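Side-chain contacts in AP-4 complex accessory subunit Tepsin (Equus caballus, PDB 5WF2), which probably binds the beta and epsilon subunits of the AP-4 adaptor complex and may thereby take part in vesicular trafficking of proteins at the trans-Golgi network: residues Q96-I99 against L100-R104; T123-L126 against R127-A131. All coordinates share one frame; numbering follows the deposited sequence.

Contact 1: residues Q96-I99 against L100-R104; sequences QEHI and LLLTR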
ATOM      1  N   GLN A  96      -8.918   6.103  -8.861  1.00 33.47           N
ATOM      2  CA  GLN A  96      -7.500   5.774  -8.967  1.00 36.15           C
ATOM      3  C   GLN A  96      -6.658   7.040  -9.079  1.00 28.60           C
ATOM      4  O   GLN A  96      -5.485   7.023  -8.698  1.00 31.75           O
ATOM      5  CB  GLN A  96      -7.182   4.829 -10.142  1.00 39.45           C
ATOM      6  CG  GLN A  96      -6.147   3.733  -9.743  1.00 39.24           C
ATOM      7  CD  GLN A  96      -5.532   2.993 -10.915  1.00 30.63           C
ATOM      8  OE1 GLN A  96      -4.945   3.602 -11.801  1.00 40.55           O
ATOM      9  NE2 GLN A  96      -5.664   1.671 -10.922  1.00 36.94           N
ATOM     10  N   GLU A  97      -7.228   8.138  -9.556  1.00 31.01           N
ATOM     11  CA  GLU A  97      -6.471   9.384  -9.518  1.00 30.11           C
ATOM     12  C   GLU A  97      -6.212   9.813  -8.079  1.00 26.13           C
ATOM     13  O   GLU A  97      -5.176  10.434  -7.778  1.00 24.17           O
ATOM     14  CB  GLU A  97      -7.212  10.461 -10.278  1.00 38.50           C
ATOM     15  CG  GLU A  97      -6.315  11.588 -10.601  1.00 40.46           C
ATOM     16  CD  GLU A  97      -7.028  12.688 -11.316  1.00 37.97           C
ATOM     17  OE1 GLU A  97      -8.179  12.442 -11.736  1.00 39.06           O
ATOM     18  OE2 GLU A  97      -6.440  13.792 -11.432  1.00 34.65           O
ATOM     19  N   HIS A  98      -7.137   9.490  -7.179  1.00 24.58           N
ATOM     20  CA  HIS A  98      -6.961   9.824  -5.774  1.00 19.82           C
ATOM     21  C   HIS A  98      -5.911   8.937  -5.124  1.00 24.63           C
ATOM     22  O   HIS A  98      -5.103   9.413  -4.314  1.00 21.26           O
ATOM     23  CB  HIS A  98      -8.299   9.702  -5.047  1.00 23.24           C
ATOM     24  CG  HIS A  98      -8.385  10.480  -3.771  1.00 27.31           C
ATOM     25  ND1 HIS A  98      -9.579  10.666  -3.103  1.00 32.06           N
ATOM     26  CD2 HIS A  98      -7.442  11.114  -3.039  1.00 25.14           C
ATOM     27  CE1 HIS A  98      -9.364  11.381  -2.009  1.00 34.56           C
ATOM     28  NE2 HIS A  98      -8.071  11.652  -1.939  1.00 26.47           N
ATOM     29  N   ILE A  99      -5.884   7.650  -5.467  1.00 25.33           N
ATOM     30  CA  ILE A  99      -4.805   6.798  -4.969  1.00 22.01           C
ATOM     31  C   ILE A  99      -3.460   7.318  -5.461  1.00 18.38           C
ATOM     32  O   ILE A  99      -2.501   7.388  -4.680  1.00 22.18           O
ATOM     33  CB  ILE A  99      -5.038   5.327  -5.350  1.00 23.34           C
ATOM     34  CG1 ILE A  99      -6.292   4.827  -4.612  1.00 29.66           C
ATOM     35  CG2 ILE A  99      -3.913   4.465  -4.815  1.00 25.10           C
ATOM     36  CD1 ILE A  99      -6.665   3.411  -4.927  1.00 36.52           C
ATOM     37  N   LEU A 100      -3.401   7.781  -6.706  1.00 21.57           N
ATOM     38  CA  LEU A 100      -2.152   8.323  -7.231  1.00 26.15           C
ATOM     39  C   LEU A 100      -1.753   9.587  -6.489  1.00 22.92           C
ATOM     40  O   LEU A 100      -0.591   9.749  -6.101  1.00 20.91           O
ATOM     41  CB  LEU A 100      -2.269   8.592  -8.705  1.00 22.39           C
ATOM     42  CG  LEU A 100      -1.081   9.258  -9.425  1.00 19.93           C
ATOM     43  CD1 LEU A 100       0.206   8.482  -9.241  1.00 28.90           C
ATOM     44  CD2 LEU A 100      -1.442   9.386 -10.860  1.00 28.85           C
ATOM     45  N   LEU A 101      -2.691  10.512  -6.320  1.00 22.59           N
ATOM     46  CA  LEU A 101      -2.400  11.720  -5.546  1.00 20.23           C
ATOM     47  C   LEU A 101      -1.782  11.385  -4.204  1.00 20.87           C
ATOM     48  O   LEU A 101      -0.804  12.013  -3.788  1.00 22.31           O
ATOM     49  CB  LEU A 101      -3.689  12.518  -5.376  1.00 19.94           C
ATOM     50  CG  LEU A 101      -3.631  13.840  -4.628  1.00 22.86           C
ATOM     51  CD1 LEU A 101      -4.807  14.637  -5.085  1.00 23.19           C
ATOM     52  CD2 LEU A 101      -3.673  13.662  -3.112  1.00 21.90           C
ATOM     53  N   LEU A 102      -2.342  10.396  -3.490  1.00 21.69           N
ATOM     54  CA  LEU A 102      -1.829  10.075  -2.170  1.00 22.18           C
ATOM     55  C   LEU A 102      -0.499   9.321  -2.210  1.00 19.65           C
ATOM     56  O   LEU A 102       0.318   9.496  -1.307  1.00 23.27           O
ATOM     57  CB  LEU A 102      -2.842   9.255  -1.395  1.00 24.32           C
ATOM     58  CG  LEU A 102      -4.181   9.995  -1.172  1.00 22.67           C
ATOM     59  CD1 LEU A 102      -5.270   9.026  -0.724  1.00 30.88           C
ATOM     60  CD2 LEU A 102      -3.975  11.124  -0.165  1.00 27.15           C
ATOM     61  N   THR A 103      -0.281   8.473  -3.199  1.00 21.96           N
ATOM     62  CA  THR A 103       0.888   7.600  -3.161  1.00 23.65           C
ATOM     63  C   THR A 103       2.052   8.107  -3.997  1.00 22.21           C
ATOM     64  O   THR A 103       3.176   7.602  -3.838  1.00 22.88           O
ATOM     65  CB  THR A 103       0.531   6.177  -3.630  1.00 20.35           C
ATOM     66  OG1 THR A 103       0.065   6.201  -4.972  1.00 23.52           O
ATOM     67  CG2 THR A 103      -0.550   5.571  -2.746  1.00 24.40           C
ATOM     68  N   ARG A 104       1.825   9.056  -4.899  1.00 25.13           N
ATOM     69  CA  ARG A 104       2.881   9.448  -5.823  1.00 23.21           C
ATOM     70  C   ARG A 104       4.189   9.801  -5.140  1.00 24.98           C
ATOM     71  O   ARG A 104       5.243   9.336  -5.612  1.00 22.36           O
ATOM     72  CB  ARG A 104       2.422  10.608  -6.704  1.00 26.44           C
ATOM     73  CG  ARG A 104       3.551  11.174  -7.527  1.00 32.11           C
ATOM     74  CD  ARG A 104       3.166  12.487  -8.128  1.00 29.92           C
ATOM     75  NE  ARG A 104       2.360  12.337  -9.335  1.00 33.13           N
ATOM     76  CZ  ARG A 104       1.051  12.538  -9.378  1.00 29.97           C
ATOM     77  NH1 ARG A 104       0.412  12.845  -8.258  1.00 26.29           N
ATOM     78  NH2 ARG A 104       0.398  12.422 -10.532  1.00 26.83           N
TER
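Ile99 and Thr103, one helical turn apart, make the tight side of this contact. The carbonyl oxygen of Ile99 is gripped twice: Thr103 N donates to Ile99 O at 2.9 Å, and Thr103 OG1 donates to the same oxygen at 2.8 Å from above the carbonyl plane. That second bond follows from the threonine side-chain torsion (chi1 61°), which sets OG1 between the backbone N and the carbonyl carbon. The two side chains lie side by side and point the same way, methyl to methyl, with Ile99 CG2 4.1 Å from Thr103 CG2. Both residues are buried, and both pack on Leu63 of helix 59-68 and Phe129 of helix 117-132. This is the first part of helix 96-111 in the all-helical VHS/ENTH-like domain of tepsin, and regular i to i+4 bonds run through it, such as Leu101 N to Glu97 O at 2.9 Å. A valine in place of Thr103 has no hydroxyl to offer Ile99 O, and that carbonyl is likely to be held less firmly. The other side is looser: the imidazole of His98 crosses Leu102 obliquely, His98 CD2 3.8 Å from Leu102 CD1, while Glu97 and Leu101 lie exposed.

Contact 2: residues T123-L126 against R127-A131; sequences TKIL and RHFEA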
ATOM      1  N   THR A 123       8.114   1.061  -8.911  1.00 22.83           N
ATOM      2  CA  THR A 123       8.094   1.656 -10.236  1.00 20.94           C
ATOM      3  C   THR A 123       6.883   1.158 -11.028  1.00 20.12           C
ATOM      4  O   THR A 123       6.178   1.959 -11.658  1.00 20.31           O
ATOM      5  CB  THR A 123       9.397   1.361 -10.982  1.00 25.49           C
ATOM      6  OG1 THR A 123      10.518   1.928 -10.271  1.00 24.46           O
ATOM      7  CG2 THR A 123       9.361   1.964 -12.367  1.00 28.98           C
ATOM      8  N   LYS A 124       6.611  -0.163 -10.990  1.00 22.56           N
ATOM      9  CA  LYS A 124       5.499  -0.710 -11.787  1.00 23.26           C
ATOM     10  C   LYS A 124       4.167  -0.179 -11.294  1.00 20.30           C
ATOM     11  O   LYS A 124       3.282   0.129 -12.095  1.00 19.58           O
ATOM     12  CB  LYS A 124       5.484  -2.242 -11.739  1.00 21.75           C
ATOM     13  CG  LYS A 124       6.792  -2.856 -12.098  1.00 30.83           C
ATOM     14  CD  LYS A 124       6.671  -4.265 -12.698  1.00 30.21           C
ATOM     15  CE  LYS A 124       6.205  -5.294 -11.720  1.00 30.42           C
ATOM     16  NZ  LYS A 124       6.500  -6.695 -12.259  1.00 29.07           N
ATOM     17  N   ILE A 125       4.019  -0.037  -9.976  1.00 20.73           N
ATOM     18  CA  ILE A 125       2.784   0.507  -9.421  1.00 18.56           C
ATOM     19  C   ILE A 125       2.612   1.955  -9.870  1.00 20.08           C
ATOM     20  O   ILE A 125       1.519   2.386 -10.251  1.00 20.86           O
ATOM     21  CB  ILE A 125       2.793   0.413  -7.890  1.00 21.26           C
ATOM     22  CG1 ILE A 125       2.758  -1.038  -7.426  1.00 20.40           C
ATOM     23  CG2 ILE A 125       1.613   1.136  -7.331  1.00 21.54           C
ATOM     24  CD1 ILE A 125       3.019  -1.284  -5.968  1.00 23.66           C
ATOM     25  N   LEU A 126       3.675   2.746  -9.749  1.00 21.07           N
ATOM     26  CA  LEU A 126       3.598   4.152 -10.112  1.00 18.64           C
ATOM     27  C   LEU A 126       3.268   4.298 -11.581  1.00 19.44           C
ATOM     28  O   LEU A 126       2.414   5.106 -11.960  1.00 17.66           O
ATOM     29  CB  LEU A 126       4.924   4.834  -9.781  1.00 19.65           C
ATOM     30  CG  LEU A 126       5.054   6.326 -10.076  1.00 26.88           C
ATOM     31  CD1 LEU A 126       3.949   7.082  -9.410  1.00 25.34           C
ATOM     32  CD2 LEU A 126       6.408   6.827  -9.577  1.00 28.01           C
ATOM     33  N   ARG A 127       3.927   3.508 -12.442  1.00 24.27           N
ATOM     34  CA  ARG A 127       3.659   3.608 -13.880  1.00 24.21           C
ATOM     35  C   ARG A 127       2.233   3.200 -14.224  1.00 19.47           C
ATOM     36  O   ARG A 127       1.617   3.781 -15.119  1.00 22.47           O
ATOM     37  CB  ARG A 127       4.653   2.759 -14.674  1.00 27.88           C
ATOM     38  CG  ARG A 127       6.127   3.228 -14.587  1.00 35.89           C
ATOM     39  CD  ARG A 127       6.453   4.478 -15.383  1.00 47.99           C
ATOM     40  NE  ARG A 127       6.346   5.669 -14.550  1.00 46.89           N
ATOM     41  CZ  ARG A 127       7.311   6.130 -13.761  1.00 45.89           C
ATOM     42  NH1 ARG A 127       8.486   5.511 -13.694  1.00 45.52           N
ATOM     43  NH2 ARG A 127       7.088   7.221 -13.031  1.00 40.53           N
ATOM     44  N   HIS A 128       1.676   2.255 -13.493  1.00 18.88           N
ATOM     45  CA  HIS A 128       0.301   1.834 -13.703  1.00 18.25           C
ATOM     46  C   HIS A 128      -0.679   2.951 -13.328  1.00 24.00           C
ATOM     47  O   HIS A 128      -1.580   3.290 -14.107  1.00 24.90           O
ATOM     48  CB  HIS A 128       0.044   0.578 -12.903  1.00 20.92           C
ATOM     49  CG  HIS A 128      -1.314   0.002 -13.128  1.00 22.09           C
ATOM     50  ND1 HIS A 128      -1.628  -0.763 -14.237  1.00 21.75           N
ATOM     51  CD2 HIS A 128      -2.468   0.174 -12.449  1.00 22.70           C
ATOM     52  CE1 HIS A 128      -2.902  -1.101 -14.179  1.00 30.75           C
ATOM     53  NE2 HIS A 128      -3.441  -0.541 -13.113  1.00 28.98           N
ATOM     54  N   PHE A 129      -0.518   3.542 -12.137  1.00 19.97           N
ATOM     55  CA  PHE A 129      -1.427   4.602 -11.708  1.00 19.67           C
ATOM     56  C   PHE A 129      -1.335   5.810 -12.639  1.00 23.11           C
ATOM     57  O   PHE A 129      -2.353   6.409 -12.993  1.00 25.61           O
ATOM     58  CB  PHE A 129      -1.127   5.006 -10.257  1.00 19.17           C
ATOM     59  CG  PHE A 129      -1.390   3.939  -9.215  1.00 20.53           C
ATOM     60  CD1 PHE A 129      -2.174   2.817  -9.481  1.00 22.77           C
ATOM     61  CD2 PHE A 129      -0.964   4.150  -7.896  1.00 15.94           C
ATOM     62  CE1 PHE A 129      -2.427   1.885  -8.503  1.00 20.89           C
ATOM     63  CE2 PHE A 129      -1.221   3.212  -6.900  1.00 20.89           C
ATOM     64  CZ  PHE A 129      -1.951   2.086  -7.186  1.00 21.23           C
ATOM     65  N   GLU A 130      -0.126   6.146 -13.102  1.00 24.19           N
ATOM     66  CA  GLU A 130       0.041   7.262 -14.029  1.00 24.74           C
ATOM     67  C   GLU A 130      -0.642   6.983 -15.366  1.00 26.80           C
ATOM     68  O   GLU A 130      -1.265   7.875 -15.957  1.00 30.76           O
ATOM     69  CB  GLU A 130       1.533   7.541 -14.209  1.00 22.59           C
ATOM     70  CG  GLU A 130       2.178   8.179 -13.003  1.00 23.08           C
ATOM     71  CD  GLU A 130       3.637   8.476 -13.161  1.00 39.23           C
ATOM     72  OE1 GLU A 130       4.309   7.860 -14.025  1.00 40.05           O
ATOM     73  OE2 GLU A 130       4.120   9.321 -12.385  1.00 43.12           O
ATOM     74  N   ALA A 131      -0.557   5.747 -15.843  1.00 28.42           N
ATOM     75  CA  ALA A 131      -1.155   5.385 -17.122  1.00 29.42           C
ATOM     76  C   ALA A 131      -2.671   5.507 -17.094  1.00 37.03           C
ATOM     77  O   ALA A 131      -3.285   5.995 -18.054  1.00 36.39           O
ATOM     78  CB  ALA A 131      -0.747   3.965 -17.474  1.00 28.33           C
TER
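The CG2 methyl of Ile125 sits over the ring face of Phe129 in a CH-pi contact, 3.9 Å from the ring centroid and 26° off its normal. The two side chains lie side by side, one turn apart. Ile125 CG2 is the branch anti to the backbone N (the CG1 arm has chi1 -66°), and it comes closest at Phe129 CE2, 3.5 Å away. Ile125 O also lies over a face of the same ring. Among the backbone bonds, Phe129 N donates to Ile125 O at 3.0 Å. The charged interaction is a salt bridge between Arg127 and Glu130, three residues apart: Arg127, its chain bent at chi2 and chi3, grips Glu130 side-on, NE and NH2 each 3.0 Å from Glu130 OE1. Both nitrogens reach OE1 from one face of the carboxylate, which lies at the guanidinium edge. Leu126 lies against this pair, its CD2 3.5 Å from Arg127 NH2 and its CD1 3.7 Å from Glu130 OE2. Apolar residues facing Leu82, Ala86 and Val85 of helix 75-89, with an i to i+3 ion pair elsewhere on the surface, mark an amphipathic helix, here the last one modelled in this VHS/ENTH-like part of tepsin.

Overall arrangement
Contact 1 lies near the start of helix 96-111 and contact 2 in the helix that follows it, 117-132; their centres are about 10 Å apart. Each is partly buried, with an apolar side and a more exposed one. The buried sides meet at Phe129: Ile99 CG2 comes within 3.6 Å of Phe129 CE2, and Thr103 and Gln96 pack on the same ring, a shared packing point of the two helices. Gln96 OE1 is also hydrogen-bonded to Ser132 OG of helix 117-132. Apolar side chains of contact 1 pack on helix 59-68 too, those of contact 2 on helix 75-89. Contact 1 turns the hydroxyl of a buried threonine onto the helix backbone one turn earlier; contact 2 places a charged pair toward the surface.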